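Local coordinates for uronate isomerase (Bacillus halodurans C-125, PDB 3HKA), which isomerises uronic acids, probably interconverting D-fructuronate and its aldose partner at a zinc-containing site, as a member of the amidohydrolase superfamily, at residues Asp24-Leu29 with His353-Val358; His28-Asn33 with Val140-Asp145. All coordinates share one frame; numbering follows the deposited sequence.

Contact 1: Asp24-Leu29 with His353-Val358; sequences DMHTHL and HSDARV. With ZN (zinc ion), chain F; FIX (D-fructuronic acid), chain D.
The guanidinium of Arg357 lies flat on one face of the His28 ring, their planes 5° apart and their centres 4.4 Å apart, with NH2 above the middle of the imidazole. At the edge of that ring come Asp355 OD1 and O1A of the bound D-fructuronic acid. His26 is met at its edge by O1A and by CD2 of His353, whereas the Asp355 carboxylate stands nearly perpendicular to its ring plane, at 83°. The carboxylate is almost coplanar with His28 instead. All three side chains converge on the zinc ion, bound by His26 NE2, His28 NE2 and Asp355 OD1, with O1A and O2 of the ligand completing five donors. The His-X-His sequence after a first strand, paired with an aspartate late in the chain, is the metal-binding signature of the amidohydrolase superfamily. The second oxygen, Asp355 OD2, takes a hydrogen bond of 2.9 Å from His353 NE2, which approaches from above the carboxylate plane. Arg357, stretched from CG to NE, reaches the substrate, NH2 giving O4 a bond of 3.1 Å. Behind the metal the backbones are joined: Asp355 N donates to His26 O, and His28 N to Ala356 O at 2.7 Å. Asp24 OD1 receives Ser354 N at 2.9 Å in a nearly straight bond (173°), and Asp24 OD2 is hydrogen-bonded to NE1 of Trp366 in helix 361-386.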
loop_
_atom_site.group_PDB
_atom_site.type_symbol
_atom_site.label_atom_id
_atom_site.label_comp_id
_atom_site.label_asym_id
_atom_site.label_seq_id
_atom_site.Cartn_x
_atom_site.Cartn_y
_atom_site.Cartn_z
ATOM N N ASP A 24 -2.362 11.754 -25.225
ATOM C CA ASP A 24 -2.654 12.118 -23.840
ATOM C C ASP A 24 -4.174 12.091 -23.688
ATOM O O ASP A 24 -4.846 13.077 -23.994
ATOM C CB ASP A 24 -2.116 13.524 -23.572
ATOM C CG ASP A 24 -1.861 13.782 -22.111
ATOM O OD1 ASP A 24 -2.574 13.188 -21.275
ATOM O OD2 ASP A 24 -0.954 14.586 -21.804
ATOM N N MET A 25 -4.716 10.978 -23.195
ATOM C CA MET A 25 -6.166 10.844 -23.100
ATOM C C MET A 25 -6.949 11.595 -22.018
ATOM O O MET A 25 -8.161 11.422 -21.900
ATOM C CB MET A 25 -6.548 9.356 -23.140
ATOM C CG MET A 25 -5.814 8.459 -22.170
ATOM S SD MET A 25 -6.508 8.634 -20.546
ATOM C CE MET A 25 -8.151 7.936 -20.822
ATOM N N HIS A 26 -6.267 12.427 -21.237
ATOM C CA HIS A 26 -6.937 13.279 -20.254
ATOM C C HIS A 26 -6.080 14.462 -19.825
ATOM O O HIS A 26 -5.062 14.300 -19.151
ATOM C CB HIS A 26 -7.380 12.534 -18.991
ATOM C CG HIS A 26 -7.978 13.447 -17.964
ATOM N ND1 HIS A 26 -9.063 14.255 -18.237
ATOM C CD2 HIS A 26 -7.590 13.755 -16.703
ATOM C CE1 HIS A 26 -9.314 15.024 -17.190
ATOM N NE2 HIS A 26 -8.435 14.739 -16.247
ATOM N N THR A 27 -6.503 15.656 -20.222
ATOM C CA THR A 27 -5.791 16.875 -19.863
ATOM C C THR A 27 -6.827 17.962 -19.663
ATOM O O THR A 27 -8.022 17.756 -19.891
ATOM C CB THR A 27 -4.851 17.375 -20.984
ATOM O OG1 THR A 27 -5.623 18.069 -21.977
ATOM C CG2 THR A 27 -4.115 16.210 -21.630
ATOM N N HIS A 28 -6.350 19.122 -19.241
ATOM C CA HIS A 28 -7.195 20.278 -19.039
ATOM C C HIS A 28 -6.653 21.382 -19.943
ATOM O O HIS A 28 -6.597 22.551 -19.567
ATOM C CB HIS A 28 -7.167 20.688 -17.569
ATOM C CG HIS A 28 -7.878 19.720 -16.675
ATOM N ND1 HIS A 28 -9.237 19.767 -16.459
ATOM C CD2 HIS A 28 -7.429 18.633 -16.003
ATOM C CE1 HIS A 28 -9.597 18.752 -15.694
ATOM N NE2 HIS A 28 -8.518 18.049 -15.404
ATOM N N LEU A 29 -6.234 20.975 -21.139
ATOM C CA LEU A 29 -5.717 21.901 -22.139
ATOM C C LEU A 29 -6.811 22.081 -23.184
ATOM O O LEU A 29 -7.728 21.265 -23.272
ATOM C CB LEU A 29 -4.467 21.329 -22.813
ATOM C CG LEU A 29 -3.279 20.974 -21.920
ATOM C CD1 LEU A 29 -2.149 20.423 -22.784
ATOM C CD2 LEU A 29 -2.822 22.206 -21.151
ATOM N N HIS A 353 -1.550 9.532 -18.162
ATOM C CA HIS A 353 -2.122 10.710 -18.804
ATOM C C HIS A 353 -1.463 11.863 -18.041
ATOM O O HIS A 353 -0.987 11.671 -16.918
ATOM C CB HIS A 353 -3.652 10.756 -18.681
ATOM C CG HIS A 353 -4.157 10.964 -17.287
ATOM N ND1 HIS A 353 -4.407 9.921 -16.419
ATOM C CD2 HIS A 353 -4.487 12.095 -16.621
ATOM C CE1 HIS A 353 -4.872 10.402 -15.280
ATOM N NE2 HIS A 353 -4.931 11.719 -15.376
ATOM N N SER A 354 -1.413 13.051 -18.634
ATOM C CA SER A 354 -0.745 14.174 -17.969
ATOM C C SER A 354 -1.622 15.027 -17.061
ATOM O O SER A 354 -1.145 15.560 -16.062
ATOM C CB SER A 354 -0.102 15.091 -19.007
ATOM O OG SER A 354 -1.097 15.806 -19.721
ATOM N N ASP A 355 -2.893 15.170 -17.417
ATOM C CA ASP A 355 -3.807 16.000 -16.635
ATOM C C ASP A 355 -3.292 17.434 -16.680
ATOM O O ASP A 355 -3.595 18.242 -15.802
ATOM C CB ASP A 355 -3.849 15.538 -15.178
ATOM C CG ASP A 355 -5.256 15.285 -14.694
ATOM O OD1 ASP A 355 -6.127 16.151 -14.918
ATOM O OD2 ASP A 355 -5.489 14.218 -14.090
ATOM N N ALA A 356 -2.510 17.741 -17.709
ATOM C CA ALA A 356 -1.923 19.064 -17.852
ATOM C C ALA A 356 -2.965 20.169 -17.832
ATOM O O ALA A 356 -3.977 20.100 -18.528
ATOM C CB ALA A 356 -1.105 19.141 -19.144
ATOM N N ARG A 357 -2.708 21.179 -17.007
ATOM C CA ARG A 357 -3.578 22.342 -16.893
ATOM C C ARG A 357 -2.858 23.506 -17.566
ATOM O O ARG A 357 -3.484 24.458 -18.031
ATOM C CB ARG A 357 -3.844 22.668 -15.422
ATOM C CG ARG A 357 -4.989 21.873 -14.818
ATOM C CD ARG A 357 -5.135 22.153 -13.326
ATOM N NE ARG A 357 -6.363 21.576 -12.780
ATOM C CZ ARG A 357 -7.583 22.040 -13.034
ATOM N NH1 ARG A 357 -7.741 23.091 -13.827
ATOM N NH2 ARG A 357 -8.645 21.457 -12.493
ATOM N N VAL A 358 -1.532 23.414 -17.609
ATOM C CA VAL A 358 -0.698 24.427 -18.243
ATOM C C VAL A 358 0.051 23.732 -19.379
ATOM O O VAL A 358 0.722 22.718 -19.162
ATOM C CB VAL A 358 0.318 25.032 -17.244
ATOM C CG1 VAL A 358 1.117 26.140 -17.923
ATOM C CG2 VAL A 358 -0.411 25.573 -16.019
HETATM ZN ZN ZN F . -8.168 16.089 -14.635
HETATM O O1A FIX D . -10.195 16.099 -14.073
HETATM C C1 FIX D . -10.356 16.291 -12.843
HETATM O O1B FIX D . -11.452 16.380 -12.260
HETATM C C2 FIX D . -9.091 16.428 -11.973
HETATM O O2 FIX D . -7.983 15.832 -12.655
HETATM C C3 FIX D . -8.817 17.921 -11.658
HETATM O O3 FIX D . -9.976 18.474 -10.999
HETATM C C4 FIX D . -7.601 18.221 -10.731
HETATM O O4 FIX D . -7.648 19.583 -10.267
HETATM C C5 FIX D . -6.230 17.992 -11.430
HETATM O O5 FIX D . -6.077 18.245 -12.630
HETATM C C6 FIX D . -5.052 17.451 -10.631
HETATM O O6 FIX D . -4.104 16.803 -11.473
HETATM O O HOH W 1 -5.150 25.218 -20.306
HETATM O O HOH W 2 -6.170 24.637 -17.635
#

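Contact 2: His28-Asn33 with Val140-Asp145; sequences HLFSPN and VVMTND. With ZN (zinc ion), chain F; FIX (D-fructuronic acid), chain D.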
loop_
_atom_site.group_PDB
_atom_site.type_symbol
_atom_site.label_atom_id
_atom_site.label_comp_id
_atom_site.label_asym_id
_atom_site.label_seq_id
_atom_site.Cartn_x
_atom_site.Cartn_y
_atom_site.Cartn_z
ATOM N N HIS A 28 -6.350 19.122 -19.241
ATOM C CA HIS A 28 -7.195 20.278 -19.039
ATOM C C HIS A 28 -6.653 21.382 -19.943
ATOM O O HIS A 28 -6.597 22.551 -19.567
ATOM C CB HIS A 28 -7.167 20.688 -17.569
ATOM C CG HIS A 28 -7.878 19.720 -16.675
ATOM N ND1 HIS A 28 -9.237 19.767 -16.459
ATOM C CD2 HIS A 28 -7.429 18.633 -16.003
ATOM C CE1 HIS A 28 -9.597 18.752 -15.694
ATOM N NE2 HIS A 28 -8.518 18.049 -15.404
ATOM N N LEU A 29 -6.234 20.975 -21.139
ATOM C CA LEU A 29 -5.717 21.901 -22.139
ATOM C C LEU A 29 -6.811 22.081 -23.184
ATOM O O LEU A 29 -7.728 21.265 -23.272
ATOM C CB LEU A 29 -4.467 21.329 -22.813
ATOM C CG LEU A 29 -3.279 20.974 -21.920
ATOM C CD1 LEU A 29 -2.149 20.423 -22.784
ATOM C CD2 LEU A 29 -2.822 22.206 -21.151
ATOM N N PHE A 30 -6.716 23.147 -23.972
ATOM C CA PHE A 30 -7.705 23.420 -25.010
ATOM C C PHE A 30 -7.005 23.804 -26.303
ATOM O O PHE A 30 -5.864 24.260 -26.284
ATOM C CB PHE A 30 -8.614 24.574 -24.590
ATOM C CG PHE A 30 -9.453 24.281 -23.387
ATOM C CD1 PHE A 30 -10.708 23.695 -23.523
ATOM C CD2 PHE A 30 -8.993 24.596 -22.114
ATOM C CE1 PHE A 30 -11.495 23.430 -22.405
ATOM C CE2 PHE A 30 -9.775 24.331 -20.987
ATOM C CZ PHE A 30 -11.029 23.747 -21.137
ATOM N N SER A 31 -7.692 23.622 -27.423
ATOM C CA SER A 31 -7.126 23.980 -28.715
ATOM C C SER A 31 -6.856 25.487 -28.674
ATOM O O SER A 31 -7.662 26.251 -28.152
ATOM C CB SER A 31 -8.111 23.649 -29.834
ATOM O OG SER A 31 -7.484 23.725 -31.104
ATOM N N PRO A 32 -5.715 25.927 -29.225
ATOM C CA PRO A 32 -5.316 27.339 -29.257
ATOM C C PRO A 32 -6.417 28.323 -29.647
ATOM O O PRO A 32 -6.518 29.407 -29.075
ATOM C CB PRO A 32 -4.160 27.340 -30.252
ATOM C CG PRO A 32 -3.533 26.010 -30.014
ATOM C CD PRO A 32 -4.733 25.094 -29.940
ATOM N N ASN A 33 -7.243 27.939 -30.613
ATOM C CA ASN A 33 -8.318 28.804 -31.084
ATOM C C ASN A 33 -9.438 29.022 -30.069
ATOM O O ASN A 33 -10.337 29.832 -30.302
ATOM C CB ASN A 33 -8.898 28.250 -32.391
ATOM C CG ASN A 33 -9.567 26.902 -32.207
ATOM O OD1 ASN A 33 -9.049 26.025 -31.512
ATOM N ND2 ASN A 33 -10.720 26.726 -32.844
ATOM N N VAL A 140 -4.002 15.218 -28.070
ATOM C CA VAL A 140 -4.391 15.675 -26.740
ATOM C C VAL A 140 -5.903 15.590 -26.563
ATOM O O VAL A 140 -6.662 16.041 -27.423
ATOM C CB VAL A 140 -3.944 17.142 -26.518
ATOM C CG1 VAL A 140 -4.518 17.685 -25.220
ATOM C CG2 VAL A 140 -2.432 17.214 -26.488
ATOM N N VAL A 141 -6.339 14.993 -25.455
ATOM C CA VAL A 141 -7.762 14.889 -25.174
ATOM C C VAL A 141 -8.078 15.961 -24.136
ATOM O O VAL A 141 -7.441 16.029 -23.083
ATOM C CB VAL A 141 -8.147 13.494 -24.607
ATOM C CG1 VAL A 141 -9.616 13.476 -24.239
ATOM C CG2 VAL A 141 -7.853 12.407 -25.637
ATOM N N MET A 142 -9.049 16.810 -24.450
ATOM C CA MET A 142 -9.442 17.897 -23.559
ATOM C C MET A 142 -10.540 17.473 -22.585
ATOM O O MET A 142 -11.074 16.369 -22.656
ATOM C CB MET A 142 -9.982 19.088 -24.372
ATOM C CG MET A 142 -9.144 19.513 -25.571
ATOM S SD MET A 142 -9.916 20.906 -26.454
ATOM C CE MET A 142 -11.107 20.048 -27.447
ATOM N N THR A 143 -10.857 18.380 -21.669
ATOM C CA THR A 143 -11.933 18.184 -20.714
ATOM C C THR A 143 -12.881 19.314 -21.091
ATOM O O THR A 143 -12.638 20.478 -20.768
ATOM C CB THR A 143 -11.466 18.371 -19.266
ATOM O OG1 THR A 143 -10.528 17.339 -18.928
ATOM C CG2 THR A 143 -12.658 18.310 -18.317
ATOM N N ASN A 144 -13.948 18.968 -21.799
ATOM C CA ASN A 144 -14.905 19.964 -22.246
ATOM C C ASN A 144 -16.194 19.937 -21.437
ATOM O O ASN A 144 -17.002 19.013 -21.549
ATOM C CB ASN A 144 -15.166 19.753 -23.734
ATOM C CG ASN A 144 -13.877 19.699 -24.531
ATOM O OD1 ASN A 144 -13.405 18.625 -24.908
ATOM N ND2 ASN A 144 -13.280 20.864 -24.763
ATOM N N ASP A 145 -16.362 20.974 -20.619
ATOM C CA ASP A 145 -17.512 21.127 -19.738
ATOM C C ASP A 145 -18.473 22.185 -20.289
ATOM O O ASP A 145 -18.180 23.382 -20.249
ATOM C CB ASP A 145 -17.011 21.541 -18.353
ATOM C CG ASP A 145 -18.126 21.668 -17.334
ATOM O OD1 ASP A 145 -19.317 21.591 -17.710
ATOM O OD2 ASP A 145 -17.798 21.855 -16.144
HETATM ZN ZN ZN F . -8.168 16.089 -14.635
HETATM O O1A FIX D . -10.195 16.099 -14.073
HETATM C C1 FIX D . -10.356 16.291 -12.843
HETATM O O1B FIX D . -11.452 16.380 -12.260
HETATM C C2 FIX D . -9.091 16.428 -11.973
HETATM O O2 FIX D . -7.983 15.832 -12.655
HETATM C C3 FIX D . -8.817 17.921 -11.658
HETATM O O3 FIX D . -9.976 18.474 -10.999
HETATM C C4 FIX D . -7.601 18.221 -10.731
HETATM O O4 FIX D . -7.648 19.583 -10.267
HETATM C C5 FIX D . -6.230 17.992 -11.430
HETATM O O5 FIX D . -6.077 18.245 -12.630
HETATM C C6 FIX D . -5.052 17.451 -10.631
HETATM O O6 FIX D . -4.104 16.803 -11.473
HETATM O O HOH W 3 -9.506 20.977 -21.150
#
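Met142 meets the loop 28-33 from CB to sulfur, one unbranched chain touching a carbonyl, the next stretch of backbone and a ring in turn. CB lies 3.3 Å from Leu29 O, and CG comes closer to the same oxygen, at 3.2 Å. With CG beside the backbone N (chi1 -47°) and the run on to sulfur extended (chi2 179°), SD is carried past Leu29 O to rest 3.6 Å from Phe30 CA and equally near Ser31 N. SD also forms a Met-aromatic contact, 5.2 Å from the centroid of the Phe30 ring and oblique to it. CE1 of that ring lies 3.6 Å from Thr143 O, while the Asn144 side chain runs past the ring in the opposite direction, its ND2 bonded to Glu151 of helix 149-156. Replacing Phe30 by an alanine is likely to leave the Met142 sulfur without its aromatic neighbour and open a gap beside Thr143 and Asn144. Nearer the zinc, Thr143 OG1, bonded to Thr27 O, sits over a face of the His28 imidazole, offset toward the rim. The contact thus packs the loop after strand 22-24 on the end of the neighbouring parallel strand 137-141. No direct hydrogen bond crosses between the segments; a water donates to Leu29 O at 2.8 Å and accepts from Thr143 N. Cohesion here therefore rests on carbon-to-carbonyl, sulfur and ring packing with one water bridge, and the imidazole is touched over its face while NE2 binds the zinc ion.

The two contacts have centres 8 Å apart and share His28 and Leu29, in the loop that follows strand 22-24. Along the chain this loop comes first, the 140-145 partner of contact 2 next, and the 353-358 partner of contact 1 last, just before helix 361-386. Strands 22-24 and 137-141 are neighbours in a parallel sheet, and Asp24 O probably bonds Val141 N where they pair. Beyond them the 2.7 Å approach of Thr27 O to Thr143 OG1 ties one contact to the other. The shared loop thus carries two of the three protein ligands of the zinc ion, His26 and His28, and meets two distant parts of the sequence where it presents them.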